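Local coordinates for protein alcohol oxidase (Myceliophthora thermophila, PDB 6F74) that binds FAD as a VAO-type flavoprotein and probably oxidises alcohol-type substrates with molecular oxygen as the electron acceptor, at residues Gly239-Gly243 and Ile287-Pro292; Val260-Met266 and Gly295-His301; Leu161-Ser165 and Cys578-Val582. The contacts are given in a common frame with arbitrary orientation. Residue numbers count along the deposited sequence, not the author numbering.

Interaction 1: residues Gly239-Gly243 and Ile287-Pro292; sequences GWPSG and IRGGGP. With FAD (flavin-adenine dinucleotide), chain I.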
# COMPACT_ATOMS: atom_id res chain seq x y z
N GLY A 239 -6.65 -3.36 -2.36
CA GLY A 239 -5.22 -3.63 -2.45
C GLY A 239 -4.54 -3.88 -1.11
O GLY A 239 -3.56 -4.61 -1.04
N TRP A 240 -5.05 -3.26 -0.04
CA TRP A 240 -4.37 -3.34 1.25
C TRP A 240 -4.24 -4.81 1.73
O TRP A 240 -3.11 -5.29 1.84
CB TRP A 240 -4.99 -2.39 2.30
CG TRP A 240 -4.22 -2.27 3.56
CD1 TRP A 240 -3.31 -1.31 3.88
CD2 TRP A 240 -4.31 -3.12 4.70
NE1 TRP A 240 -2.81 -1.54 5.14
CE2 TRP A 240 -3.42 -2.64 5.67
CE3 TRP A 240 -5.05 -4.27 4.98
CZ2 TRP A 240 -3.24 -3.26 6.89
CZ3 TRP A 240 -4.88 -4.88 6.21
CH2 TRP A 240 -4.00 -4.37 7.16
N PRO A 241 -5.38 -5.54 1.93
CA PRO A 241 -5.28 -6.92 2.38
C PRO A 241 -4.75 -7.88 1.30
O PRO A 241 -4.01 -8.80 1.60
CB PRO A 241 -6.73 -7.27 2.78
CG PRO A 241 -7.56 -6.48 1.83
CD PRO A 241 -6.79 -5.17 1.68
N SER A 242 -5.09 -7.63 0.05
CA SER A 242 -4.74 -8.56 -1.04
C SER A 242 -3.23 -8.65 -1.30
O SER A 242 -2.72 -9.68 -1.77
CB SER A 242 -5.49 -8.18 -2.34
OG SER A 242 -4.93 -7.04 -2.97
N GLY A 243 -2.54 -7.56 -0.99
CA GLY A 243 -1.10 -7.51 -1.09
C GLY A 243 -0.32 -7.89 0.14
O GLY A 243 0.91 -8.04 0.08
N ILE A 287 -6.75 -14.09 -3.29
CA ILE A 287 -6.99 -12.72 -2.78
C ILE A 287 -6.30 -12.41 -1.45
O ILE A 287 -6.20 -11.25 -1.07
CB ILE A 287 -8.48 -12.34 -2.68
CG1 ILE A 287 -9.24 -13.22 -1.68
CG2 ILE A 287 -9.12 -12.44 -4.05
CD1 ILE A 287 -10.50 -12.53 -1.14
N ARG A 288 -5.85 -13.46 -0.75
CA ARG A 288 -5.12 -13.31 0.51
C ARG A 288 -3.62 -13.42 0.29
O ARG A 288 -2.96 -14.32 0.82
CB ARG A 288 -5.62 -14.37 1.50
CG ARG A 288 -7.02 -14.12 2.02
CD ARG A 288 -7.48 -15.21 2.98
NE ARG A 288 -6.50 -15.44 4.06
CZ ARG A 288 -6.37 -16.57 4.76
NH1 ARG A 288 -7.16 -17.62 4.54
NH2 ARG A 288 -5.43 -16.67 5.70
N GLY A 289 -3.06 -12.49 -0.47
CA GLY A 289 -1.61 -12.43 -0.74
C GLY A 289 -1.20 -12.41 -2.21
O GLY A 289 -0.04 -12.10 -2.52
N GLY A 290 -2.12 -12.71 -3.12
CA GLY A 290 -1.83 -12.75 -4.55
C GLY A 290 -2.18 -11.50 -5.32
O GLY A 290 -2.22 -11.54 -6.53
N GLY A 291 -2.43 -10.41 -4.61
CA GLY A 291 -2.71 -9.15 -5.23
C GLY A 291 -4.13 -8.97 -5.71
O GLY A 291 -5.00 -9.74 -5.35
N PRO A 292 -4.38 -7.90 -6.48
CA PRO A 292 -5.68 -7.64 -7.08
C PRO A 292 -5.87 -8.35 -8.39
O PRO A 292 -4.91 -8.86 -8.97
CB PRO A 292 -5.69 -6.13 -7.28
CG PRO A 292 -4.28 -5.65 -7.00
CD PRO A 292 -3.42 -6.84 -6.83
PA FAD I . -6.82 1.56 -4.77
O1A FAD I . -5.87 2.45 -5.56
O2A FAD I . -8.26 1.99 -4.74
O5B FAD I . -6.69 0.10 -5.35
C5B FAD I . -5.47 -0.58 -5.22
C4B FAD I . -5.51 -1.82 -6.11
O4B FAD I . -6.52 -2.66 -5.59
C3B FAD I . -5.87 -1.59 -7.55
O3B FAD I . -5.25 -2.64 -8.31
C2B FAD I . -7.36 -1.82 -7.61
O2B FAD I . -7.85 -2.36 -8.84
C1B FAD I . -7.55 -2.87 -6.54
N9A FAD I . -8.83 -2.83 -5.83
C8A FAD I . -9.25 -1.90 -4.97
N7A FAD I . -10.46 -2.21 -4.47
C5A FAD I . -10.82 -3.37 -5.01
C6A FAD I . -11.98 -4.23 -4.89
N6A FAD I . -12.96 -3.84 -4.04
N1A FAD I . -12.01 -5.37 -5.63
C2A FAD I . -10.98 -5.70 -6.46
N3A FAD I . -9.86 -4.95 -6.61
C4A FAD I . -9.74 -3.79 -5.91
N1 FAD I . -0.18 0.01 3.24
C2 FAD I . 0.17 -0.64 4.37
O2 FAD I . 0.38 -1.88 4.31
N3 FAD I . 0.28 -0.01 5.56
C4 FAD I . 0.08 1.31 5.70
O4 FAD I . 0.19 1.89 6.79
C4X FAD I . -0.29 2.10 4.50
N5 FAD I . -0.50 3.43 4.58
C5X FAD I . -0.84 4.13 3.47
C6 FAD I . -1.07 5.51 3.57
C7 FAD I . -1.45 6.26 2.47
C7M FAD I . -1.63 7.73 2.75
C8 FAD I . -1.63 5.60 1.15
C8M FAD I . -2.08 6.34 -0.09
C9 FAD I . -1.38 4.23 1.04
C9A FAD I . -1.00 3.45 2.15
N10 FAD I . -0.77 2.05 2.08
C10 FAD I . -0.40 1.36 3.24
C1' FAD I . -0.80 1.29 0.81
C2' FAD I . -2.03 0.52 0.44
O2' FAD I . -1.96 -0.73 1.12
C3' FAD I . -2.01 0.24 -1.07
O3' FAD I . -1.80 1.45 -1.83
C4' FAD I . -3.29 -0.44 -1.53
O4' FAD I . -3.22 -0.68 -2.94
C5' FAD I . -4.52 0.40 -1.20
O5' FAD I . -5.70 -0.26 -1.62
P FAD I . -6.88 0.72 -1.99
O1P FAD I . -7.07 1.73 -0.89
O2P FAD I . -8.02 -0.14 -2.41
O3P FAD I . -6.23 1.48 -3.26
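The carbonyl oxygen of Ser242, in the short helix 239-242, is the chief acceptor here. The glycine-rich loop that follows helix 281-287 curls round it: Gly291 N donates a good hydrogen bond to Ser242 O (2.9 Å), and Gly289 N adds a weak one to the same oxygen (3.1 Å). Gly290 N also lies close to it, but at too poor an angle to bond. Gly289 and Gly291 have positive phi, and at Gly289 a CB would be jammed against the preceding carbonyl oxygen, so glycine suits this tight curl. Ser242 CA also makes a CA-H...O contact with Ile287 O at 3.1 Å. The Ser242 hydroxyl turns back to Gly238 O, while Gly239 O accepts from Gly243 N (3.1 Å), four residues on, and from Asn542. Arg288, whose CB points away, is satisfied elsewhere, by salt bridges to Asp258 and Asp484 and hydrogen bonds to Ser486 and Ala257.

Both segments also touch the cofactor. Gly239 N comes within 3.3 Å of FAD O4B, and a CB on Gly239 would clash with FAD O4'; Trp240 CD1 lies 3.1 Å from FAD O2', and Pro292 CG 3.4 Å from FAD O3B. A short helical turn and a glycine-rich loop, fastened backbone to backbone, thus form part of the wall of the FAD pocket in a VAO-type flavin-binding domain.

Interaction 2: residues Val260-Met266 and Gly295-His301; sequences VLEAQIM and GIVLSQH. With FAD (flavin-adenine dinucleotide), chain I.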
# COMPACT_ATOMS: atom_id res chain seq x y z
N VAL A 260 -8.55 -12.04 6.82
CA VAL A 260 -9.71 -12.24 5.96
C VAL A 260 -10.25 -13.66 6.17
O VAL A 260 -9.58 -14.64 5.90
CB VAL A 260 -9.39 -12.01 4.47
CG1 VAL A 260 -10.64 -12.14 3.61
CG2 VAL A 260 -8.77 -10.63 4.25
N LEU A 261 -11.50 -13.73 6.63
CA LEU A 261 -12.18 -15.00 6.89
C LEU A 261 -12.99 -15.50 5.70
O LEU A 261 -13.10 -16.71 5.47
CB LEU A 261 -13.13 -14.83 8.06
CG LEU A 261 -12.42 -14.61 9.40
CD1 LEU A 261 -13.39 -14.00 10.41
CD2 LEU A 261 -11.80 -15.94 9.89
N GLU A 262 -13.58 -14.55 4.97
CA GLU A 262 -14.31 -14.80 3.75
C GLU A 262 -14.55 -13.51 3.00
O GLU A 262 -14.30 -12.41 3.54
CB GLU A 262 -15.65 -15.51 4.03
CG GLU A 262 -16.68 -14.76 4.83
CD GLU A 262 -17.88 -15.64 5.14
OE1 GLU A 262 -17.68 -16.73 5.69
OE2 GLU A 262 -19.03 -15.25 4.81
N ALA A 263 -15.04 -13.65 1.76
CA ALA A 263 -15.38 -12.51 0.92
C ALA A 263 -16.58 -12.85 0.02
O ALA A 263 -16.81 -14.00 -0.30
CB ALA A 263 -14.17 -12.10 0.07
N GLN A 264 -17.30 -11.81 -0.38
CA GLN A 264 -18.22 -11.90 -1.50
C GLN A 264 -17.51 -11.18 -2.64
O GLN A 264 -16.95 -10.11 -2.45
CB GLN A 264 -19.53 -11.20 -1.19
CG GLN A 264 -20.39 -11.85 -0.09
CD GLN A 264 -20.86 -13.22 -0.47
OE1 GLN A 264 -21.44 -13.42 -1.53
NE2 GLN A 264 -20.60 -14.18 0.38
N ILE A 265 -17.51 -11.84 -3.81
CA ILE A 265 -16.77 -11.39 -4.96
C ILE A 265 -17.61 -11.58 -6.21
O ILE A 265 -18.16 -12.68 -6.42
CB ILE A 265 -15.46 -12.18 -5.14
CG1 ILE A 265 -14.57 -12.04 -3.89
CG2 ILE A 265 -14.69 -11.66 -6.34
CD1 ILE A 265 -13.31 -12.87 -3.90
N MET A 266 -17.69 -10.53 -7.03
CA MET A 266 -18.31 -10.60 -8.35
C MET A 266 -17.23 -10.94 -9.37
O MET A 266 -16.25 -10.20 -9.56
CB MET A 266 -19.01 -9.28 -8.70
CG MET A 266 -19.68 -9.28 -10.07
SD MET A 266 -20.61 -7.77 -10.51
CE MET A 266 -21.61 -7.56 -9.04
N GLY A 295 -11.29 -10.75 -9.16
CA GLY A 295 -12.73 -10.50 -9.12
C GLY A 295 -12.91 -9.18 -8.40
O GLY A 295 -11.93 -8.65 -7.86
N ILE A 296 -14.13 -8.64 -8.41
CA ILE A 296 -14.44 -7.40 -7.70
C ILE A 296 -14.88 -7.74 -6.28
O ILE A 296 -15.95 -8.33 -6.08
CB ILE A 296 -15.56 -6.59 -8.39
CG1 ILE A 296 -15.23 -6.31 -9.85
CG2 ILE A 296 -15.78 -5.26 -7.67
CD1 ILE A 296 -16.46 -6.09 -10.70
N VAL A 297 -14.08 -7.32 -5.29
CA VAL A 297 -14.36 -7.64 -3.90
C VAL A 297 -15.46 -6.70 -3.38
O VAL A 297 -15.27 -5.48 -3.27
CB VAL A 297 -13.11 -7.60 -3.02
CG1 VAL A 297 -13.46 -8.03 -1.60
CG2 VAL A 297 -12.02 -8.50 -3.59
N LEU A 298 -16.62 -7.30 -3.08
CA LEU A 298 -17.78 -6.56 -2.60
C LEU A 298 -17.78 -6.41 -1.10
O LEU A 298 -18.27 -5.41 -0.57
CB LEU A 298 -19.07 -7.27 -3.02
CG LEU A 298 -19.23 -7.59 -4.51
CD1 LEU A 298 -20.53 -8.29 -4.76
CD2 LEU A 298 -19.01 -6.35 -5.37
N SER A 299 -17.32 -7.44 -0.40
CA SER A 299 -17.32 -7.42 1.05
C SER A 299 -16.28 -8.40 1.56
O SER A 299 -15.92 -9.35 0.87
CB SER A 299 -18.70 -7.82 1.57
OG SER A 299 -18.85 -9.22 1.50
N GLN A 300 -15.81 -8.18 2.78
CA GLN A 300 -15.03 -9.21 3.48
C GLN A 300 -15.49 -9.26 4.93
O GLN A 300 -16.06 -8.29 5.49
CB GLN A 300 -13.50 -8.95 3.44
CG GLN A 300 -12.84 -9.08 2.05
CD GLN A 300 -11.35 -8.67 2.01
OE1 GLN A 300 -10.90 -7.89 2.85
NE2 GLN A 300 -10.60 -9.23 1.07
N HIS A 301 -15.27 -10.41 5.53
CA HIS A 301 -15.33 -10.55 6.97
C HIS A 301 -13.89 -10.65 7.47
O HIS A 301 -13.11 -11.43 6.90
CB HIS A 301 -16.07 -11.83 7.35
CG HIS A 301 -17.54 -11.80 7.12
ND1 HIS A 301 -18.12 -11.54 5.89
CD2 HIS A 301 -18.56 -12.08 7.96
CE1 HIS A 301 -19.44 -11.65 5.99
NE2 HIS A 301 -19.74 -11.97 7.25
PA FAD I . -6.82 1.56 -4.77
O1A FAD I . -5.87 2.45 -5.56
O2A FAD I . -8.26 1.99 -4.74
O5B FAD I . -6.69 0.10 -5.35
C5B FAD I . -5.47 -0.58 -5.22
C4B FAD I . -5.51 -1.82 -6.11
O4B FAD I . -6.52 -2.66 -5.59
C3B FAD I . -5.87 -1.59 -7.55
O3B FAD I . -5.25 -2.64 -8.31
C2B FAD I . -7.36 -1.82 -7.61
O2B FAD I . -7.85 -2.36 -8.84
C1B FAD I . -7.55 -2.87 -6.54
N9A FAD I . -8.83 -2.83 -5.83
C8A FAD I . -9.25 -1.90 -4.97
N7A FAD I . -10.46 -2.21 -4.47
C5A FAD I . -10.82 -3.37 -5.01
C6A FAD I . -11.98 -4.23 -4.89
N6A FAD I . -12.96 -3.84 -4.04
N1A FAD I . -12.01 -5.37 -5.63
C2A FAD I . -10.98 -5.70 -6.46
N3A FAD I . -9.86 -4.95 -6.61
C4A FAD I . -9.74 -3.79 -5.91
N1 FAD I . -0.18 0.01 3.24
C2 FAD I . 0.17 -0.64 4.37
O2 FAD I . 0.38 -1.88 4.31
N3 FAD I . 0.28 -0.01 5.56
C4 FAD I . 0.08 1.31 5.70
O4 FAD I . 0.19 1.89 6.79
C4X FAD I . -0.29 2.10 4.50
N5 FAD I . -0.50 3.43 4.58
C5X FAD I . -0.84 4.13 3.47
C6 FAD I . -1.07 5.51 3.57
C7 FAD I . -1.45 6.26 2.47
C7M FAD I . -1.63 7.73 2.75
C8 FAD I . -1.63 5.60 1.15
C8M FAD I . -2.08 6.34 -0.09
C9 FAD I . -1.38 4.23 1.04
C9A FAD I . -1.00 3.45 2.15
N10 FAD I . -0.77 2.05 2.08
C10 FAD I . -0.40 1.36 3.24
C1' FAD I . -0.80 1.29 0.81
C2' FAD I . -2.03 0.52 0.44
O2' FAD I . -1.96 -0.73 1.12
C3' FAD I . -2.01 0.24 -1.07
O3' FAD I . -1.80 1.45 -1.83
C4' FAD I . -3.29 -0.44 -1.53
O4' FAD I . -3.22 -0.68 -2.94
C5' FAD I . -4.52 0.40 -1.20
O5' FAD I . -5.70 -0.26 -1.62
P FAD I . -6.88 0.72 -1.99
O1P FAD I . -7.07 1.73 -0.89
O2P FAD I . -8.02 -0.14 -2.41
O3P FAD I . -6.23 1.48 -3.26
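Ala263, Ile265 and Val297 form a small apolar patch on one face of this antiparallel strand pair, with Ile265 CG1 4.4 Å from Val297 CG2 and Ala263 CB 4.5 Å from Val297 CG1. Small and beta-branched residues suit the spot, because Ile287 and Leu283 of helix 281-287 pack on it. Gly295 completes this end: its CA lies 3.6 Å from Ile265 CG2, where a CB would clash. On the opposite face Met266 packs against Ile296 (CB to CB, 4.4 Å), and its CB is 4.3 Å from Leu298 CD1; Ile138 of helix 135-147 touches all three side chains.

The backbone binds the strands, whose axes approach to 4.6 Å at 167°. Met266 and Ile296 exchange two hydrogen bonds, Met266 N to Ile296 O (3.0 Å) and Ile296 N to Met266 O (2.9 Å). Gln264 N donates to Ser299 O (3.1 Å), and Gln264 O accepts from Leu298 N (2.9 Å) and, weakly, from Ser299 N (3.4 Å), so both residues face Gln264 and the register slips by one. His301 N donates to Glu262 O (3.0 Å) and Leu261 N to His301 O (2.8 Å).

At the polar end Glu262 OE2 lies over one face of the His301 imidazole, while its carboxylate is held by Tyr188, Ser190, Ala191 and Asn276. Val297, in a non-hydrogen-bonded pair with Ile265, points its polar backbone outward: Val297 N donates to FAD N1A and Val297 O accepts from FAD N6A, both at 2.9 Å. A classic beta bulge lies beside the adenine site of the FAD-binding domain.

Interaction 3: residues Leu161-Ser165 and Cys578-Val582; sequences LLGRS and CRTCV. With FAD (flavin-adenine dinucleotide), chain I.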
# COMPACT_ATOMS: atom_id res chain seq x y z
N LEU A 161 0.23 3.00 -5.18
CA LEU A 161 1.54 3.56 -5.48
C LEU A 161 2.10 3.12 -6.83
O LEU A 161 3.03 3.75 -7.34
CB LEU A 161 2.57 3.14 -4.40
CG LEU A 161 2.49 3.70 -2.97
CD1 LEU A 161 1.35 3.14 -2.14
CD2 LEU A 161 3.81 3.38 -2.27
N LEU A 162 1.52 2.06 -7.41
CA LEU A 162 2.02 1.39 -8.60
C LEU A 162 1.16 1.53 -9.88
O LEU A 162 1.39 0.83 -10.89
CB LEU A 162 2.23 -0.09 -8.28
CG LEU A 162 3.53 -0.55 -7.61
CD1 LEU A 162 3.71 0.09 -6.25
CD2 LEU A 162 3.46 -2.06 -7.46
N GLY A 163 0.17 2.42 -9.87
CA GLY A 163 -0.73 2.54 -11.05
C GLY A 163 -1.71 1.38 -11.26
O GLY A 163 -2.23 1.24 -12.36
N ARG A 164 -1.95 0.56 -10.24
CA ARG A 164 -2.83 -0.63 -10.36
C ARG A 164 -4.32 -0.30 -10.33
O ARG A 164 -5.15 -1.14 -10.66
CB ARG A 164 -2.50 -1.68 -9.30
CG ARG A 164 -1.06 -2.19 -9.38
CD ARG A 164 -0.70 -3.22 -8.32
NE ARG A 164 -1.00 -2.67 -7.01
CZ ARG A 164 -1.08 -3.36 -5.88
NH1 ARG A 164 -0.82 -4.66 -5.82
NH2 ARG A 164 -1.41 -2.70 -4.78
N SER A 165 -4.66 0.92 -9.91
CA SER A 165 -6.00 1.49 -10.12
C SER A 165 -6.03 2.60 -11.20
O SER A 165 -6.85 3.53 -11.13
CB SER A 165 -6.54 2.00 -8.78
OG SER A 165 -5.71 2.96 -8.15
N CYS A 578 -4.41 -5.49 -14.14
CA CYS A 578 -3.67 -4.38 -13.56
C CYS A 578 -2.18 -4.63 -13.66
O CYS A 578 -1.70 -5.77 -13.76
CB CYS A 578 -4.11 -4.04 -12.13
SG CYS A 578 -4.48 -5.45 -11.07
N ARG A 579 -1.47 -3.51 -13.72
CA ARG A 579 -0.01 -3.45 -13.85
C ARG A 579 0.70 -4.22 -12.72
O ARG A 579 0.41 -3.96 -11.57
CB ARG A 579 0.38 -1.96 -13.79
CG ARG A 579 1.76 -1.72 -14.26
CD ARG A 579 2.15 -0.26 -14.25
NE ARG A 579 3.61 -0.28 -14.25
CZ ARG A 579 4.38 -0.33 -13.16
NH1 ARG A 579 3.87 -0.27 -11.91
NH2 ARG A 579 5.68 -0.40 -13.33
N THR A 580 1.59 -5.15 -13.06
CA THR A 580 2.28 -6.03 -12.10
C THR A 580 1.40 -7.08 -11.43
O THR A 580 1.92 -7.94 -10.70
CB THR A 580 3.04 -5.31 -10.94
OG1 THR A 580 2.13 -4.81 -9.94
CG2 THR A 580 3.96 -4.21 -11.43
N CYS A 581 0.08 -7.05 -11.64
CA CYS A 581 -0.82 -8.01 -11.01
C CYS A 581 -0.56 -9.37 -11.63
O CYS A 581 0.11 -9.49 -12.68
CB CYS A 581 -2.30 -7.59 -11.14
SG CYS A 581 -2.63 -5.99 -10.37
N VAL A 582 -1.01 -10.41 -10.93
CA VAL A 582 -0.75 -11.77 -11.39
C VAL A 582 -1.33 -11.92 -12.80
O VAL A 582 -2.51 -11.55 -13.04
CB VAL A 582 -1.35 -12.79 -10.41
CG1 VAL A 582 -1.38 -14.17 -11.01
CG2 VAL A 582 -0.55 -12.78 -9.10
PA FAD I . -6.82 1.56 -4.77
O1A FAD I . -5.87 2.45 -5.56
O2A FAD I . -8.26 1.99 -4.74
O5B FAD I . -6.69 0.10 -5.35
C5B FAD I . -5.47 -0.58 -5.22
C4B FAD I . -5.51 -1.82 -6.11
O4B FAD I . -6.52 -2.66 -5.59
C3B FAD I . -5.87 -1.59 -7.55
O3B FAD I . -5.25 -2.64 -8.31
C2B FAD I . -7.36 -1.82 -7.61
O2B FAD I . -7.85 -2.36 -8.84
C1B FAD I . -7.55 -2.87 -6.54
N9A FAD I . -8.83 -2.83 -5.83
C8A FAD I . -9.25 -1.90 -4.97
N7A FAD I . -10.46 -2.21 -4.47
C5A FAD I . -10.82 -3.37 -5.01
C6A FAD I . -11.98 -4.23 -4.89
N6A FAD I . -12.96 -3.84 -4.04
N1A FAD I . -12.01 -5.37 -5.63
C2A FAD I . -10.98 -5.70 -6.46
N3A FAD I . -9.86 -4.95 -6.61
C4A FAD I . -9.74 -3.79 -5.91
N1 FAD I . -0.18 0.01 3.24
C2 FAD I . 0.17 -0.64 4.37
O2 FAD I . 0.38 -1.88 4.31
N3 FAD I . 0.28 -0.01 5.56
C4 FAD I . 0.08 1.31 5.70
O4 FAD I . 0.19 1.89 6.79
C4X FAD I . -0.29 2.10 4.50
N5 FAD I . -0.50 3.43 4.58
C5X FAD I . -0.84 4.13 3.47
C6 FAD I . -1.07 5.51 3.57
C7 FAD I . -1.45 6.26 2.47
C7M FAD I . -1.63 7.73 2.75
C8 FAD I . -1.63 5.60 1.15
C8M FAD I . -2.08 6.34 -0.09
C9 FAD I . -1.38 4.23 1.04
C9A FAD I . -1.00 3.45 2.15
N10 FAD I . -0.77 2.05 2.08
C10 FAD I . -0.40 1.36 3.24
C1' FAD I . -0.80 1.29 0.81
C2' FAD I . -2.03 0.52 0.44
O2' FAD I . -1.96 -0.73 1.12
C3' FAD I . -2.01 0.24 -1.07
O3' FAD I . -1.80 1.45 -1.83
C4' FAD I . -3.29 -0.44 -1.53
O4' FAD I . -3.22 -0.68 -2.94
C5' FAD I . -4.52 0.40 -1.20
O5' FAD I . -5.70 -0.26 -1.62
P FAD I . -6.88 0.72 -1.99
O1P FAD I . -7.07 1.73 -0.89
O2P FAD I . -8.02 -0.14 -2.41
O3P FAD I . -6.23 1.48 -3.26
O HOH W 1 -2.84 -0.87 -14.04
O HOH W 2 0.53 -6.29 -7.95
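One direct hydrogen bond crosses between these loops: Arg579 NH1 donates to Leu162 O at 2.9 Å, the long arginine side chain spanning the gap to a backbone acceptor. Two waters add bridges. One bridges Gly163 O (2.8 Å) and Arg579 N (3.0 Å), accepting from the latter; the other accepts from Arg164 NH1 (3.0 Å) and donates to Thr580 OG1 (3.0 Å).

Close packing fills the remainder, with Arg164 CG 3.2 Å from Arg579 O, Arg164 O 3.4 Å from Cys578 CB and Leu162 CD2 3.9 Å from Thr580 OG1. A covalent link stiffens the partner loop: the Cys578-Cys581 disulfide (SG to SG, 2.0 Å) closes a type II beta turn, with Cys581 N hydrogen-bonded to Cys578 O (3.0 Å).

Toward the cofactor, Arg164 O accepts from FAD O3B (2.8 Å) and Ser165 OG donates to FAD O1A (2.6 Å), while the Arg164 guanidinium pairs with Asp160. Polar and partly water-mediated, the chemistry implies that the berberine-like C-terminal region backs an FAD-binding loop without displacing all solvent.

How the interactions relate
All three contacts are buried and all touch the same FAD, but at different places and by different means. Interaction 2 is bulged sheet pairing, largely apolar toward helix 281-287 and mixed on the other face, and reaches the adenine; interaction 1 joins a short helix to a glycine-rich loop near the ribose and ribityl parts; interaction 3 is the wettest, and meets the ribose and phosphate. Ile287 of interaction 1 packs on the apolar face of interaction 2, its CD1 3.9 Å from Ala263 CB. Pro292 links interaction 1 to interaction 3, its CD lying 3.5 Å from Arg164 NH1. Interactions 2 and 3 do not touch, their nearest atoms being about 9 Å apart.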